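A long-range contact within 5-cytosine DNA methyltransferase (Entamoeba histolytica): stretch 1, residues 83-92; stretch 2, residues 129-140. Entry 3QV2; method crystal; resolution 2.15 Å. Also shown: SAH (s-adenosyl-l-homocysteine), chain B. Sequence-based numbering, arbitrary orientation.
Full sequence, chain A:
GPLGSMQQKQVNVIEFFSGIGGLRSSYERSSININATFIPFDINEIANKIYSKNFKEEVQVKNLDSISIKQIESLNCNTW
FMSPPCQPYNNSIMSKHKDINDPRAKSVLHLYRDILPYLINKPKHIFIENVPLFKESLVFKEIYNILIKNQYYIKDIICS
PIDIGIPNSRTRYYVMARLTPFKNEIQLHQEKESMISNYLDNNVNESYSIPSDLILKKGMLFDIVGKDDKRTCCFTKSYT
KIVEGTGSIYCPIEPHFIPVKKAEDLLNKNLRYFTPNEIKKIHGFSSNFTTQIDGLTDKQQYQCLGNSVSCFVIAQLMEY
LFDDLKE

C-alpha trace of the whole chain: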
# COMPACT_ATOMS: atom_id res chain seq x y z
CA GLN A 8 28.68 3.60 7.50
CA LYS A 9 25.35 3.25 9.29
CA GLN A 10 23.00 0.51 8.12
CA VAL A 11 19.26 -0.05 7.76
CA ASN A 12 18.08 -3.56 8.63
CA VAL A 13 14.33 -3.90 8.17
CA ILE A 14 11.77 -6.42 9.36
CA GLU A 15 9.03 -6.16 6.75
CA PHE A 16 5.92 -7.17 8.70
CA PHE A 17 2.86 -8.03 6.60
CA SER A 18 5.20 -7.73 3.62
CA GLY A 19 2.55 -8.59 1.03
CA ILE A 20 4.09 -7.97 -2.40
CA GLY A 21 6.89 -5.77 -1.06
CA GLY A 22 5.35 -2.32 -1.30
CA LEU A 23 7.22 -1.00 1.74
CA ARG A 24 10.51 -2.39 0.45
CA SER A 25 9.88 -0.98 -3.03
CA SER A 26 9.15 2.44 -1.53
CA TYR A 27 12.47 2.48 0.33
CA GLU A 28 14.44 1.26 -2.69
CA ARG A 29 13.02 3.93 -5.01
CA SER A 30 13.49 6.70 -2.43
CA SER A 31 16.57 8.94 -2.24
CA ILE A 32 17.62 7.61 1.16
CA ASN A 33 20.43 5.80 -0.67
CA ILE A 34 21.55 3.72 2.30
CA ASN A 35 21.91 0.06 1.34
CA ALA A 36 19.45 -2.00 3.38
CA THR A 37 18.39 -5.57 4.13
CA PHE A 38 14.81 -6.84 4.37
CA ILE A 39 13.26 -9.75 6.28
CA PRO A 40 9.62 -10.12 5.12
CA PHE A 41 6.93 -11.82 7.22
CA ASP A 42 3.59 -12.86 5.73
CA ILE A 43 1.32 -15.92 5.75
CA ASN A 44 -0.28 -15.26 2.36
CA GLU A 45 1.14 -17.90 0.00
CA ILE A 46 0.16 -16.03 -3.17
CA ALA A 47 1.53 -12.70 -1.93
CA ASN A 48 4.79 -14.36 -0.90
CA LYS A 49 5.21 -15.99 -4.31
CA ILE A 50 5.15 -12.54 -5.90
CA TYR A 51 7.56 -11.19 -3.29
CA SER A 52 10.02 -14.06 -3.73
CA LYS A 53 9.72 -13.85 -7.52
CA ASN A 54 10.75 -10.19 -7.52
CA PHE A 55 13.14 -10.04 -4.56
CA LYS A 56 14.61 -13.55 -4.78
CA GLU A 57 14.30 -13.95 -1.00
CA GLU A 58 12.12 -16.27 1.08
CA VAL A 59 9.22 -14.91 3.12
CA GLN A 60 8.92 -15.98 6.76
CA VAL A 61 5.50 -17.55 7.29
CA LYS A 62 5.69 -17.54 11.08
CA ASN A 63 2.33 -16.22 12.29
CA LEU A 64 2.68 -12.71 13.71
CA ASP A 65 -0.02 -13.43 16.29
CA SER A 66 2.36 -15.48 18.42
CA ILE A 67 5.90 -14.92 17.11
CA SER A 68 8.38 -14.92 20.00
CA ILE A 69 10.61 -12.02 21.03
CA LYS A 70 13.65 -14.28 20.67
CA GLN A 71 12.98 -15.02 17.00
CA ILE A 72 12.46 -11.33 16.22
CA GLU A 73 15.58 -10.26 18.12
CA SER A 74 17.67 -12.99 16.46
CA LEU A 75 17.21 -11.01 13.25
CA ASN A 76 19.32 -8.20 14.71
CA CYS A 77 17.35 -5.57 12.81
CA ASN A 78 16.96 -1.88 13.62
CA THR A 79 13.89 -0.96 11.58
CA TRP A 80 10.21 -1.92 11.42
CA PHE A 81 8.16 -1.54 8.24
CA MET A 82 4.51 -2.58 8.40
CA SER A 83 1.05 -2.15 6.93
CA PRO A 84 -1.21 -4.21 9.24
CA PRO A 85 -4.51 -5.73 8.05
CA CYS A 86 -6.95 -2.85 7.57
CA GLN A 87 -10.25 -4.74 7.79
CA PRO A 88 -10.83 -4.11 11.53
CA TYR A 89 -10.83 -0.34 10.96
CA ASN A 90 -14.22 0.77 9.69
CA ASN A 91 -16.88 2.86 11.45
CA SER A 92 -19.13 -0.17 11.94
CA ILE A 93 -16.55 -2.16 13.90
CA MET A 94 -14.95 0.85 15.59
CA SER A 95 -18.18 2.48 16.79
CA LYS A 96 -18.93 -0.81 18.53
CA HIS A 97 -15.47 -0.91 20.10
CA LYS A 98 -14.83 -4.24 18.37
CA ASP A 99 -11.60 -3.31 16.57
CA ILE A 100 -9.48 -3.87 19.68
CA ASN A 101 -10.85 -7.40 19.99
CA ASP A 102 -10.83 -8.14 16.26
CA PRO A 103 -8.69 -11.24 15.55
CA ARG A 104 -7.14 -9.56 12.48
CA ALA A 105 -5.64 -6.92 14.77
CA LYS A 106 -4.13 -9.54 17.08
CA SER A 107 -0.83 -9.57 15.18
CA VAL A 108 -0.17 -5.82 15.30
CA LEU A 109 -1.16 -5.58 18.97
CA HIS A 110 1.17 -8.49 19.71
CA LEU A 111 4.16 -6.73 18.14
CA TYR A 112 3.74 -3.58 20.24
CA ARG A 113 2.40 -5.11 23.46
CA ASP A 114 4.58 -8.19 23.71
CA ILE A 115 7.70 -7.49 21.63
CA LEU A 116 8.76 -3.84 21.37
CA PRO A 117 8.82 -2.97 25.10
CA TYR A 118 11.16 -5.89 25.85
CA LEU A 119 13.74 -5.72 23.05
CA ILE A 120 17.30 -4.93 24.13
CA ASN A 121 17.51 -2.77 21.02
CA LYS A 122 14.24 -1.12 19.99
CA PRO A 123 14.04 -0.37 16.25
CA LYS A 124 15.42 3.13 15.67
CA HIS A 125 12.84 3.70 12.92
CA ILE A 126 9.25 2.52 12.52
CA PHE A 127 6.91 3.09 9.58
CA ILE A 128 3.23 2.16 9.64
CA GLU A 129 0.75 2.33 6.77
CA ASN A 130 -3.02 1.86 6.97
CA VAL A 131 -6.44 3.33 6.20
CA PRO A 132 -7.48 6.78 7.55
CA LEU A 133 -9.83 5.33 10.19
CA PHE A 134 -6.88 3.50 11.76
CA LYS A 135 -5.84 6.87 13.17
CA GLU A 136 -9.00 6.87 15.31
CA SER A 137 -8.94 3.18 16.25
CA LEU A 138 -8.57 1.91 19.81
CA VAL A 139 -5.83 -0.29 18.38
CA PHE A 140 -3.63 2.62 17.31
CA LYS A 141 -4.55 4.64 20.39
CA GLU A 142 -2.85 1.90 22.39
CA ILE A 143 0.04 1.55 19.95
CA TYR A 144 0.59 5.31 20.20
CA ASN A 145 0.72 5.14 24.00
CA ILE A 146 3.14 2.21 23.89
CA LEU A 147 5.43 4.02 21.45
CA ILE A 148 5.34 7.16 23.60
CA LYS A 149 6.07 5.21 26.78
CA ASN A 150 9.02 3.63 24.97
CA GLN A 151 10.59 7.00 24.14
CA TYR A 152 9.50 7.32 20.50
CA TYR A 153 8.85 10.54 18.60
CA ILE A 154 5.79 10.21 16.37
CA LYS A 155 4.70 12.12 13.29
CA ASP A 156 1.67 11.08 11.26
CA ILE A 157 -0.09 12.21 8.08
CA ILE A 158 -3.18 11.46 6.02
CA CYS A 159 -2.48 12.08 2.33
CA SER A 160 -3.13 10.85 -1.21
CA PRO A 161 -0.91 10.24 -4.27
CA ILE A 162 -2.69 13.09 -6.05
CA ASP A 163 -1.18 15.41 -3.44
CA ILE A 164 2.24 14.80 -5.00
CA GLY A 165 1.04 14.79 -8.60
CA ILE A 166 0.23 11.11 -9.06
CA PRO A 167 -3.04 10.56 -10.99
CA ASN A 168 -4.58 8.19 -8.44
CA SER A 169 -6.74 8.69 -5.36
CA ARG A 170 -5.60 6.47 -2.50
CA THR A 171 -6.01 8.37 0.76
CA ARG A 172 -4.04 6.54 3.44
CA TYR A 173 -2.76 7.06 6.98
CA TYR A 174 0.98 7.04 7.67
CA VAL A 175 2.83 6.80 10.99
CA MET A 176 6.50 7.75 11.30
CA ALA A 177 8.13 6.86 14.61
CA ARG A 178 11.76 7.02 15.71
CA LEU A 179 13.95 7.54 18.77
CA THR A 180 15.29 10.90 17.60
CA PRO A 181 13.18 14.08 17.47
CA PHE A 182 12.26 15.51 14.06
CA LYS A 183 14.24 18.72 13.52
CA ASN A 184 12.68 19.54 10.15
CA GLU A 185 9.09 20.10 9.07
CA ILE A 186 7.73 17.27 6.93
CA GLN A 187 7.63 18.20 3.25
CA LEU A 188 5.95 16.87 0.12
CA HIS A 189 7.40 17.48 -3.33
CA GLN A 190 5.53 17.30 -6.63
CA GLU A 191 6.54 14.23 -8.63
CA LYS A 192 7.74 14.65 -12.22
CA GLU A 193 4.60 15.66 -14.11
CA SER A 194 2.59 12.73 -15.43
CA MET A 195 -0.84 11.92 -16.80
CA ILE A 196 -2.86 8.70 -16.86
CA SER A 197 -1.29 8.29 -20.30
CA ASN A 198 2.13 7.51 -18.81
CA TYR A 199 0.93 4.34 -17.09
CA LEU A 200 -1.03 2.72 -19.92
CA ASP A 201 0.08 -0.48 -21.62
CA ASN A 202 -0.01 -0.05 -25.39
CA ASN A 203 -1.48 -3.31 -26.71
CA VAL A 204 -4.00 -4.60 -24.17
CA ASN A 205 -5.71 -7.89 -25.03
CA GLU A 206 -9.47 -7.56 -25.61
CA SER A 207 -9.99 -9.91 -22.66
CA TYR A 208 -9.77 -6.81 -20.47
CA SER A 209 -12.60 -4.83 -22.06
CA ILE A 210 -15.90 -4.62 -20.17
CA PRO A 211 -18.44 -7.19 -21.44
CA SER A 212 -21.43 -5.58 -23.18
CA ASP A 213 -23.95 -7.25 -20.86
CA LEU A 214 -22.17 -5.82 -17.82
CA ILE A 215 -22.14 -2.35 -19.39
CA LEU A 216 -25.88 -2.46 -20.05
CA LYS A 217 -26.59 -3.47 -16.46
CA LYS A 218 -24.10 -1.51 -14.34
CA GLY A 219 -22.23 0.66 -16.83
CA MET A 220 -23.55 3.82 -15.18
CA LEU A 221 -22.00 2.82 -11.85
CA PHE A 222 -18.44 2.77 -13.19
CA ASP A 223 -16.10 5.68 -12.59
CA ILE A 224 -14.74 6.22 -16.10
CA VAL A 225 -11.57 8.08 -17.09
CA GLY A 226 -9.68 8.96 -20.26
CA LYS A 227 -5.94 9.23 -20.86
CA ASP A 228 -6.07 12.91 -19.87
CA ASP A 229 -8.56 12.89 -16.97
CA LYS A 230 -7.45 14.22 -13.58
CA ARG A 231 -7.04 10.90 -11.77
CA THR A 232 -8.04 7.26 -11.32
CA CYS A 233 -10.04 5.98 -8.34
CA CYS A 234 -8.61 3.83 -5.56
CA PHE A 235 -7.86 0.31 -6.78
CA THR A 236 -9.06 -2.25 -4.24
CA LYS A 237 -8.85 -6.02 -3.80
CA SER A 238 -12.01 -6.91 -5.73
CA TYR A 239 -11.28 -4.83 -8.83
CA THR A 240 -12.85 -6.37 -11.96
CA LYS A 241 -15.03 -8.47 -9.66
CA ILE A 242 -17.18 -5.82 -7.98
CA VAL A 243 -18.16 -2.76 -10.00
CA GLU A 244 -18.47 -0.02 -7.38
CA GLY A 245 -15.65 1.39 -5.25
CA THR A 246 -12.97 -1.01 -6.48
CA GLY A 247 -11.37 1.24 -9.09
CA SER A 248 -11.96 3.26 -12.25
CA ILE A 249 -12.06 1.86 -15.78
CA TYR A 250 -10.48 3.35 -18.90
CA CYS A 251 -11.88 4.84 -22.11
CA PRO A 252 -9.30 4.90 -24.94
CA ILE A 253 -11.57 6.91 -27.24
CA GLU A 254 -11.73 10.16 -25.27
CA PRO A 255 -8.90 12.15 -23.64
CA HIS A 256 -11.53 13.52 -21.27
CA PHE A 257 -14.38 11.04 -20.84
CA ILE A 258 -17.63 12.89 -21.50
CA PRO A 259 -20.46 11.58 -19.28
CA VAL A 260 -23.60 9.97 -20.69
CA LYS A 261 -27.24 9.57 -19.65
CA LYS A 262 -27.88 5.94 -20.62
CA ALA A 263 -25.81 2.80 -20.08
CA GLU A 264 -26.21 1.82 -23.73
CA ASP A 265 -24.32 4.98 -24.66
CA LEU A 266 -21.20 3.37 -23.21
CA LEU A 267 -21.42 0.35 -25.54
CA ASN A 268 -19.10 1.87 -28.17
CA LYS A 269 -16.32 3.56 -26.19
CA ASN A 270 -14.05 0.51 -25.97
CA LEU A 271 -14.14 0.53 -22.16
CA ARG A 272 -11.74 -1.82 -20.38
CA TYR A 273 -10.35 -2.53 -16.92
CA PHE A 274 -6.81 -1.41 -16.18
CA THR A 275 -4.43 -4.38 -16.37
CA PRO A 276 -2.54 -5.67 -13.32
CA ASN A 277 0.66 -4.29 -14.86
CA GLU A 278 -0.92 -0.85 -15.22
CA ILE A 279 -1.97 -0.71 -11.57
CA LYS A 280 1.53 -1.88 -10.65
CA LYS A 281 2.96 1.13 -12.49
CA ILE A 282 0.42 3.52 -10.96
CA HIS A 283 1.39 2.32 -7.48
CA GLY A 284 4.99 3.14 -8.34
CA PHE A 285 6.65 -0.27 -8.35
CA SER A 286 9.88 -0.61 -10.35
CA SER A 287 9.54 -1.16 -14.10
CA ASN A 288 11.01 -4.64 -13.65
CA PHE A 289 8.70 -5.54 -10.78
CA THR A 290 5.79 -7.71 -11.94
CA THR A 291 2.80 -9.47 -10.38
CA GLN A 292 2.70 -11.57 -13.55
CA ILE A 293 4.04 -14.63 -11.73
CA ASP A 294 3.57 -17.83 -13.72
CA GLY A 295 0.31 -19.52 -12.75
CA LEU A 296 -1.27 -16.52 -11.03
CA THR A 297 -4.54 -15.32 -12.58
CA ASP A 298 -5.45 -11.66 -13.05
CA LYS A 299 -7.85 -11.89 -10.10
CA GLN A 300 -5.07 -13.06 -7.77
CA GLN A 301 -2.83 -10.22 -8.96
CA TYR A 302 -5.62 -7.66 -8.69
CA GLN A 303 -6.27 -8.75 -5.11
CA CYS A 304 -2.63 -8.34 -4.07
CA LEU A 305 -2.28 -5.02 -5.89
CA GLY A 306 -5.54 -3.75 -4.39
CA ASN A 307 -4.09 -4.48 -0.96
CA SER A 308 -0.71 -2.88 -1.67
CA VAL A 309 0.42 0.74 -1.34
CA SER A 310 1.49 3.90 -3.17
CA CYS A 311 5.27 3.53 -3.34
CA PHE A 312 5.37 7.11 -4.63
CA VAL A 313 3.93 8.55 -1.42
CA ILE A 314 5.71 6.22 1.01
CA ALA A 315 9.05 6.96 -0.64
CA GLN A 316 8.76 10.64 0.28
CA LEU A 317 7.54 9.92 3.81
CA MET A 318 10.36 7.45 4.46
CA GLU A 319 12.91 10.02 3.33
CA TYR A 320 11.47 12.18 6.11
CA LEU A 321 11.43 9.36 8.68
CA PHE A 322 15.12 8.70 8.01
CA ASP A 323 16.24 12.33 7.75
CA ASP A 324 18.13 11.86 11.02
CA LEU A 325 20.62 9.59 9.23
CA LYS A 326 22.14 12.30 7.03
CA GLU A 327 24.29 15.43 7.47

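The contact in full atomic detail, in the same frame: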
# COMPACT_ATOMS: atom_id res chain seq x y z
N SER A 83 2.39 -2.61 7.25
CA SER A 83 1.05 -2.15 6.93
C SER A 83 0.06 -3.23 7.35
O SER A 83 -0.31 -4.09 6.55
CB SER A 83 0.92 -1.84 5.44
OG SER A 83 1.31 -2.95 4.65
N PRO A 84 -0.35 -3.19 8.62
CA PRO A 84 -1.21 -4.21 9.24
C PRO A 84 -2.53 -4.36 8.50
O PRO A 84 -2.96 -3.42 7.82
CB PRO A 84 -1.45 -3.66 10.64
CG PRO A 84 -0.30 -2.74 10.90
CD PRO A 84 0.00 -2.12 9.58
N PRO A 85 -3.19 -5.52 8.64
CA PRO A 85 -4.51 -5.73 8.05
C PRO A 85 -5.43 -4.55 8.38
O PRO A 85 -5.45 -4.10 9.53
CB PRO A 85 -5.00 -7.00 8.74
CG PRO A 85 -3.75 -7.75 9.04
CD PRO A 85 -2.72 -6.71 9.37
N CYS A 86 -6.17 -4.07 7.40
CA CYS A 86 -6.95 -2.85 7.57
C CYS A 86 -8.44 -3.12 7.78
O CYS A 86 -9.21 -2.20 8.06
CB CYS A 86 -6.77 -1.94 6.35
SG CYS A 86 -7.33 -2.67 4.79
N GLN A 87 -8.84 -4.38 7.65
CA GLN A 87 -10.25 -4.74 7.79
C GLN A 87 -10.90 -4.26 9.09
O GLN A 87 -12.01 -3.71 9.06
CB GLN A 87 -10.44 -6.26 7.64
CG GLN A 87 -10.02 -6.82 6.29
CD GLN A 87 -8.59 -7.31 6.28
OE1 GLN A 87 -7.75 -6.83 7.04
NE2 GLN A 87 -8.30 -8.29 5.42
N PRO A 88 -10.22 -4.45 10.23
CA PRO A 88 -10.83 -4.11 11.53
C PRO A 88 -11.22 -2.63 11.66
O PRO A 88 -11.96 -2.28 12.57
CB PRO A 88 -9.73 -4.43 12.53
CG PRO A 88 -8.86 -5.43 11.84
CD PRO A 88 -8.88 -5.03 10.40
N TYR A 89 -10.73 -1.79 10.76
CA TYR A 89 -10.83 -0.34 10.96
C TYR A 89 -11.85 0.35 10.06
O TYR A 89 -11.49 1.16 9.20
CB TYR A 89 -9.44 0.29 10.84
CG TYR A 89 -8.41 -0.50 11.60
CD1 TYR A 89 -8.43 -0.55 12.99
CD2 TYR A 89 -7.43 -1.22 10.93
CE1 TYR A 89 -7.50 -1.28 13.69
CE2 TYR A 89 -6.49 -1.96 11.62
CZ TYR A 89 -6.53 -1.99 13.00
OH TYR A 89 -5.60 -2.72 13.70
N ASN A 90 -13.12 0.03 10.28
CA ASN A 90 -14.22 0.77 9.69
C ASN A 90 -15.11 1.31 10.80
O ASN A 90 -14.99 0.90 11.95
CB ASN A 90 -15.03 -0.12 8.74
CG ASN A 90 -15.52 -1.39 9.41
OD1 ASN A 90 -16.43 -1.36 10.23
ND2 ASN A 90 -14.91 -2.51 9.05
N ASN A 91 -16.00 2.24 10.46
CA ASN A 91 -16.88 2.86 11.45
C ASN A 91 -17.82 1.86 12.13
O ASN A 91 -18.15 2.02 13.30
CB ASN A 91 -17.67 4.01 10.83
CG ASN A 91 -16.81 5.23 10.56
OD1 ASN A 91 -15.99 5.62 11.40
ND2 ASN A 91 -16.99 5.84 9.40
N SER A 92 -18.24 0.84 11.39
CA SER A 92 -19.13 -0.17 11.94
C SER A 92 -18.48 -0.89 13.12
O SER A 92 -19.05 -0.95 14.21
CB SER A 92 -19.52 -1.18 10.86
OG SER A 92 -20.36 -2.20 11.39
N GLU A 129 1.67 1.89 7.81
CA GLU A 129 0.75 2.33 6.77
C GLU A 129 -0.59 1.64 6.95
O GLU A 129 -0.65 0.44 7.21
CB GLU A 129 1.33 2.05 5.38
CG GLU A 129 0.53 2.63 4.23
CD GLU A 129 -0.66 1.77 3.84
OE1 GLU A 129 -0.72 0.60 4.27
OE2 GLU A 129 -1.53 2.27 3.09
N ASN A 130 -1.67 2.41 6.81
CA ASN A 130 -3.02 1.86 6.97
C ASN A 130 -4.07 2.80 6.39
O ASN A 130 -3.74 3.78 5.73
CB ASN A 130 -3.31 1.59 8.45
CG ASN A 130 -4.13 0.33 8.66
OD1 ASN A 130 -5.36 0.36 8.62
ND2 ASN A 130 -3.45 -0.79 8.88
N VAL A 131 -5.34 2.48 6.64
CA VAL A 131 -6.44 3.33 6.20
C VAL A 131 -6.67 4.46 7.20
O VAL A 131 -6.34 4.33 8.38
CB VAL A 131 -7.74 2.52 6.02
CG1 VAL A 131 -7.59 1.54 4.86
CG2 VAL A 131 -8.09 1.78 7.30
N PRO A 132 -7.24 5.58 6.73
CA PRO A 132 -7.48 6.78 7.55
C PRO A 132 -8.09 6.47 8.91
O PRO A 132 -7.63 7.01 9.92
CB PRO A 132 -8.45 7.59 6.69
CG PRO A 132 -8.08 7.23 5.29
CD PRO A 132 -7.68 5.78 5.33
N LEU A 133 -9.12 5.63 8.95
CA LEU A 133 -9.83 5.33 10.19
C LEU A 133 -8.95 4.67 11.25
O LEU A 133 -9.29 4.67 12.44
CB LEU A 133 -11.07 4.48 9.92
CG LEU A 133 -12.27 5.22 9.33
CD1 LEU A 133 -13.40 4.26 9.02
CD2 LEU A 133 -12.72 6.32 10.28
N PHE A 134 -7.82 4.11 10.83
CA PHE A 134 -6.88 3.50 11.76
C PHE A 134 -6.41 4.53 12.78
O PHE A 134 -6.19 4.21 13.95
CB PHE A 134 -5.69 2.92 11.01
CG PHE A 134 -4.70 2.20 11.89
CD1 PHE A 134 -5.06 1.02 12.53
CD2 PHE A 134 -3.42 2.68 12.06
CE1 PHE A 134 -4.15 0.35 13.33
CE2 PHE A 134 -2.51 2.02 12.86
CZ PHE A 134 -2.88 0.85 13.50
N LYS A 135 -6.27 5.77 12.32
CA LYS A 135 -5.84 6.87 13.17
C LYS A 135 -6.75 7.05 14.39
O LYS A 135 -6.31 7.49 15.45
CB LYS A 135 -5.79 8.17 12.36
CG LYS A 135 -5.50 9.41 13.18
CD LYS A 135 -5.50 10.66 12.31
CE LYS A 135 -5.30 11.91 13.14
NZ LYS A 135 -4.02 11.87 13.90
N GLU A 136 -8.03 6.70 14.23
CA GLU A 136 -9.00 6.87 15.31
C GLU A 136 -9.32 5.58 16.05
O GLU A 136 -10.15 5.56 16.96
CB GLU A 136 -10.30 7.48 14.76
CG GLU A 136 -10.57 8.90 15.23
CD GLU A 136 -9.65 9.92 14.60
OE1 GLU A 136 -9.50 9.90 13.36
OE2 GLU A 136 -9.06 10.73 15.35
N SER A 137 -8.66 4.49 15.66
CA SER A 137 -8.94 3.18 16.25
C SER A 137 -8.42 3.07 17.67
O SER A 137 -7.46 3.74 18.05
CB SER A 137 -8.35 2.06 15.39
OG SER A 137 -6.93 2.11 15.39
N LEU A 138 -9.05 2.21 18.47
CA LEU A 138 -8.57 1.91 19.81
C LEU A 138 -7.25 1.17 19.71
O LEU A 138 -6.42 1.24 20.62
CB LEU A 138 -9.60 1.07 20.57
CG LEU A 138 -10.90 1.78 20.96
CD1 LEU A 138 -11.90 0.78 21.54
CD2 LEU A 138 -10.63 2.91 21.93
N VAL A 139 -7.06 0.45 18.61
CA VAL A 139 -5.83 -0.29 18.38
C VAL A 139 -4.63 0.65 18.30
O VAL A 139 -3.64 0.46 19.00
CB VAL A 139 -5.90 -1.12 17.08
CG1 VAL A 139 -4.52 -1.67 16.73
CG2 VAL A 139 -6.92 -2.24 17.22
N PHE A 140 -4.73 1.67 17.46
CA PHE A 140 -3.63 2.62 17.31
C PHE A 140 -3.48 3.52 18.53
O PHE A 140 -2.37 3.91 18.88
CB PHE A 140 -3.79 3.48 16.05
CG PHE A 140 -2.71 4.50 15.88
CD1 PHE A 140 -2.97 5.85 16.01
CD2 PHE A 140 -1.41 4.10 15.61
CE1 PHE A 140 -1.97 6.79 15.86
CE2 PHE A 140 -0.40 5.03 15.46
CZ PHE A 140 -0.68 6.37 15.59
N SAH B . 1.83 -3.57 2.20
CA SAH B . 1.88 -4.87 1.56
CB SAH B . 0.60 -5.65 1.82
CG SAH B . -0.17 -5.39 3.09
SD SAH B . -1.72 -6.27 3.32
C SAH B . 2.11 -4.69 0.08
O SAH B . 1.69 -5.55 -0.74
OXT SAH B . 2.74 -3.66 -0.34
C5' SAH B . -1.68 -7.15 4.87
C4' SAH B . -0.93 -8.43 4.92
O4' SAH B . -0.80 -8.81 6.25
C3' SAH B . -1.70 -9.48 4.25
O3' SAH B . -1.04 -9.88 3.10
C2' SAH B . -1.81 -10.59 5.17
O2' SAH B . -1.43 -11.76 4.53
C1' SAH B . -0.88 -10.27 6.25
N9 SAH B . -1.29 -10.85 7.49
C8 SAH B . -2.48 -10.85 8.10
N7 SAH B . -2.35 -11.54 9.25
C5 SAH B . -1.07 -11.97 9.35
C6 SAH B . -0.38 -12.71 10.31
N6 SAH B . -1.06 -13.19 11.49
N1 SAH B . 0.92 -12.97 10.10
C2 SAH B . 1.56 -12.54 9.01
N3 SAH B . 0.92 -11.83 8.08
C4 SAH B . -0.38 -11.53 8.22

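The two stretches meet along a mostly apolar seam that buries 591 Å², both sides summed, and Tyr89 is its centre: 141 Å² of this residue is covered by stretch 2, more than of any other. At one end the backbones lie close, with the CA atoms of Ser83 and Glu129 4.5 Å apart; Ser83 CA makes a CA-H...O contact of 3.1 Å with Glu129 O. Both side chains point sideways from this approach, and Ser83 CB comes to 3.2 Å from Glu129 OE1. With chi1 in the p well (55°), Ser83 turns OG to the ligand, where it accepts a hydrogen bond from SAH N at 2.6 Å; the small hydroxyl side chain fits between Glu129 and the bound SAH. Pro85 points away from stretch 2 and sets its CG 3.5 Å from SAH C8, so this loop faces ligand and partner at once.

Asn130, at the end of its strand, starts sideways, but its off-well chi1 of -143° and chi2 of -87° bring the amide nearer to stretch 1. OD1 accepts from the next backbone amide, Val131 N, at 2.9 Å, which helps orient the side-chain amide. ND2 then lies 2.9 Å from Pro84 O, while OD1 sits 3.5 Å from both Cys86 CB and Tyr89 CD2. A planar amide suits this place because one end can serve the local backbone while the other reaches the neighbouring loop.

Beyond it, a type I turn from Cys86 to Tyr89, closed by Tyr89 N to Cys86 O at 3.1 Å, directs Cys86 and Tyr89 toward stretch 2. Val131, with chi1 in the m well (-67°), addresses both: its CG1 is 3.9 Å from Cys86 CB and its CG2 4.1 Å from Tyr89 CB. CG2 is also 4.1 Å from Cys86 CB, so the branched side chain packs against both neighbours.

Tyr89 adopts chi1 -45° (m) and chi2 -69°, carrying its ring along stretch 2. Phe134 begins sideways, but chi1 in the t well (-177°) extends its ring to present an edge to the tyrosine face: centroids are 4.6 Å apart, planes at 75°, and Phe134 CE1 is 3.4 Å from Tyr89 CZ. Val139, with chi1 at 170° (t), lies at the edge of the tyrosine ring, its CG2 3.7 Å from Tyr89 CE1 and its CG1 3.4 Å from Tyr89 OH. Ser137 CB approaches obliquely, 3.5 Å from Tyr89 CD1. The p rotamer of Ser137 (66°) keeps OG on local bonds: it donates to Phe134 O at 2.7 Å and accepts from Phe140 N at 3.1 Å, capping the helix that carries Val139.

Leu133 covers the more open flank. Its m,t rotamer brings CD1 to 3.6 Å from Asn90 CA, and both methyls lie near Asn91 OD1, CD2 at 3.5 Å and CD1 at 3.8 Å, while its CB rests 3.4 Å from Tyr89 O. Asn90 itself points away, leaving its side chain to cap the following helix.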